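Thermospermine synthase (Medicago truncatula, PDB 6BQ5) probably transfers an aminopropyl group from decarboxylated S-adenosylmethionine to spermidine, giving thermospermine and 5'-methylthioadenosine. Local coordinates at residues 162-167 and 192-197. Sequence-based numbering, arbitrary orientation.
With MTA (5'-deoxy-5'-methylthioadenosine), chain D.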
loop_
_atom_site.group_PDB
_atom_site.type_symbol
_atom_site.label_atom_id
_atom_site.label_comp_id
_atom_site.label_asym_id
_atom_site.label_seq_id
_atom_site.Cartn_x
_atom_site.Cartn_y
_atom_site.Cartn_z
ATOM N N ASN A 162 -30.475 2.335 24.797
ATOM C CA ASN A 162 -31.106 3.638 24.604
ATOM C C ASN A 162 -30.105 4.747 24.272
ATOM O O ASN A 162 -28.901 4.571 24.441
ATOM C CB ASN A 162 -31.868 4.009 25.881
ATOM C CG ASN A 162 -32.919 5.072 25.659
ATOM O OD1 ASN A 162 -33.161 5.542 24.537
ATOM N ND2 ASN A 162 -33.534 5.473 26.739
ATOM N N ASP A 163 -30.603 5.873 23.773
ATOM C CA ASP A 163 -29.827 7.110 23.787
ATOM C C ASP A 163 -29.553 7.483 25.282
ATOM O O ASP A 163 -30.474 7.585 26.087
ATOM C CB ASP A 163 -30.543 8.215 22.978
ATOM C CG ASP A 163 -30.031 9.599 23.295
ATOM O OD1 ASP A 163 -28.822 9.753 23.487
ATOM O OD2 ASP A 163 -30.857 10.526 23.458
ATOM N N ALA A 164 -28.280 7.671 25.650
ATOM C CA ALA A 164 -27.928 7.936 27.047
ATOM C C ALA A 164 -28.489 9.269 27.560
ATOM O O ALA A 164 -28.713 9.419 28.753
ATOM C CB ALA A 164 -26.412 7.894 27.258
ATOM N N LYS A 165 -28.693 10.229 26.659
ATOM C CA LYS A 165 -29.285 11.513 27.019
ATOM C C LYS A 165 -30.764 11.300 27.396
ATOM O O LYS A 165 -31.168 11.656 28.508
ATOM C CB LYS A 165 -29.138 12.516 25.864
ATOM C CG LYS A 165 -29.785 13.881 26.080
ATOM C CD LYS A 165 -29.538 14.807 24.878
ATOM C CE LYS A 165 -29.835 16.271 25.215
ATOM N NZ LYS A 165 -31.204 16.430 25.798
ATOM N N ALA A 166 -31.544 10.718 26.498
ATOM C CA ALA A 166 -32.950 10.378 26.816
ATOM C C ALA A 166 -33.028 9.549 28.090
ATOM O O ALA A 166 -33.776 9.889 29.000
ATOM C CB ALA A 166 -33.625 9.637 25.665
ATOM N N GLU A 167 -32.235 8.482 28.157
ATOM C CA GLU A 167 -32.224 7.586 29.326
ATOM C C GLU A 167 -31.952 8.305 30.651
ATOM O O GLU A 167 -32.578 7.990 31.643
ATOM C CB GLU A 167 -31.185 6.478 29.142
ATOM C CG GLU A 167 -31.151 5.427 30.247
ATOM C CD GLU A 167 -32.420 4.577 30.322
ATOM O OE1 GLU A 167 -33.094 4.390 29.285
ATOM O OE2 GLU A 167 -32.716 4.083 31.414
ATOM N N TYR A 192 -22.843 14.707 19.451
ATOM C CA TYR A 192 -22.573 16.130 19.741
ATOM C C TYR A 192 -23.297 16.622 20.959
ATOM O O TYR A 192 -22.736 17.309 21.800
ATOM C CB TYR A 192 -22.968 17.038 18.546
ATOM C CG TYR A 192 -22.654 18.481 18.820
ATOM C CD1 TYR A 192 -21.383 18.968 18.601
ATOM C CD2 TYR A 192 -23.599 19.334 19.381
ATOM C CE1 TYR A 192 -21.051 20.268 18.896
ATOM C CE2 TYR A 192 -23.282 20.649 19.688
ATOM C CZ TYR A 192 -21.996 21.112 19.443
ATOM O OH TYR A 192 -21.614 22.414 19.724
ATOM N N LYS A 193 -24.574 16.273 21.032
ATOM C CA LYS A 193 -25.446 16.766 22.083
ATOM C C LYS A 193 -25.088 16.251 23.478
ATOM O O LYS A 193 -25.627 16.763 24.446
ATOM C CB LYS A 193 -26.922 16.418 21.760
ATOM C CG LYS A 193 -27.213 14.934 21.892
ATOM C CD LYS A 193 -28.421 14.450 21.109
ATOM C CE LYS A 193 -28.661 12.980 21.412
ATOM N NZ LYS A 193 -30.080 12.612 21.136
ATOM N N LEU A 194 -24.247 15.217 23.583
ATOM C CA LEU A 194 -23.797 14.705 24.895
ATOM C C LEU A 194 -22.480 15.350 25.363
ATOM O O LEU A 194 -21.867 14.826 26.289
ATOM C CB LEU A 194 -23.722 13.165 24.899
ATOM C CG LEU A 194 -25.083 12.457 24.690
ATOM C CD1 LEU A 194 -25.297 12.074 23.235
ATOM C CD2 LEU A 194 -25.296 11.227 25.577
ATOM N N TYR A 195 -22.076 16.465 24.731
ATOM C CA TYR A 195 -20.900 17.271 25.093
ATOM C C TYR A 195 -21.201 18.783 25.296
ATOM O O TYR A 195 -20.275 19.593 25.473
ATOM C CB TYR A 195 -19.795 17.123 24.017
ATOM C CG TYR A 195 -19.184 15.736 23.900
ATOM C CD1 TYR A 195 -19.779 14.778 23.098
ATOM C CD2 TYR A 195 -18.027 15.390 24.576
ATOM C CE1 TYR A 195 -19.243 13.530 22.949
ATOM C CE2 TYR A 195 -17.474 14.105 24.448
ATOM C CZ TYR A 195 -18.095 13.181 23.622
ATOM O OH TYR A 195 -17.611 11.929 23.415
ATOM N N THR A 196 -22.486 19.172 25.300
ATOM C CA THR A 196 -22.850 20.608 25.361
ATOM C C THR A 196 -22.940 21.087 26.815
ATOM O O THR A 196 -23.144 20.300 27.715
ATOM C CB THR A 196 -24.212 20.879 24.640
ATOM O OG1 THR A 196 -25.227 20.145 25.311
ATOM C CG2 THR A 196 -24.149 20.419 23.212
ATOM N N LYS A 197 -22.782 22.392 27.025
ATOM C CA LYS A 197 -22.949 22.982 28.352
ATOM C C LYS A 197 -24.313 22.624 28.927
ATOM O O LYS A 197 -24.421 22.184 30.083
ATOM C CB LYS A 197 -22.801 24.492 28.279
ATOM C CG LYS A 197 -22.840 25.244 29.608
ATOM C CD LYS A 197 -22.750 26.725 29.291
ATOM C CE LYS A 197 -22.478 27.595 30.506
ATOM N NZ LYS A 197 -23.723 27.869 31.249
HETATM C CS MTA D . -17.980 4.551 18.573
HETATM S "S5'" MTA D . -19.249 5.382 19.441
HETATM C "C5'" MTA D . -19.082 4.546 20.981
HETATM C "C4'" MTA D . -20.418 3.936 21.391
HETATM O "O4'" MTA D . -21.381 4.955 21.597
HETATM C "C2'" MTA D . -22.332 3.609 19.950
HETATM O "O2'" MTA D . -23.289 2.578 19.708
HETATM C "C3'" MTA D . -21.004 3.001 20.330
HETATM O "O3'" MTA D . -21.089 1.695 20.884
HETATM C "C1'" MTA D . -22.653 4.435 21.174
HETATM N N9 MTA D . -23.486 5.637 21.041
HETATM C C8 MTA D . -23.479 6.561 20.073
HETATM N N7 MTA D . -24.357 7.556 20.366
HETATM C C5 MTA D . -24.913 7.248 21.551
HETATM C C6 MTA D . -25.931 7.851 22.409
HETATM N N6 MTA D . -26.509 9.022 22.065
HETATM N N1 MTA D . -26.215 7.217 23.562
HETATM C C2 MTA D . -25.633 6.044 23.909
HETATM N N3 MTA D . -24.702 5.427 23.161
HETATM C C4 MTA D . -24.344 5.987 21.985
#
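The adenine end of the nucleoside pocket in this Rossmann-like domain is where Asp163, at the N-cap of helix 164-169, meets Lys193 and Leu194 of the loop leading to helix 197-204. Asp163 and Ala164 read the Watson-Crick edge of the bound 5'-methylthioadenosine: N6 donates to Asp163 OD1 at 2.8 Å, and Ala164 N donates to N1 of the base at 3.0 Å, nearly straight at 170°. The other carboxylate oxygen, Asp163 OD2, is gripped from both faces of its plane. Lys193 NZ forms a salt bridge with Asp163 OD2 at 3.2 Å from one face, while Ala166 N, a backbone donor that OD2 caps, arrives from the other. Together with the N6 bond and a weak one from Lys165 N, both to OD1, these donors probably fix the rotation of the carboxylate and favour its charged form.

Beyond CG the chain of Lys193 runs extended toward the acid, and on the way its CG lies 3.8 Å from Lys165 CD where the two lysine stems cross. Their ammonium groups part: Lys165, bent at its last torsion (chi4 -53°), pairs with Glu169. Next in the loop, Leu194 splits its branches between helix and ligand, CD2 resting 3.9 Å from Ala164 CB, while CD1 packs against the exocyclic amine, 3.5 Å from N6 of the adenine.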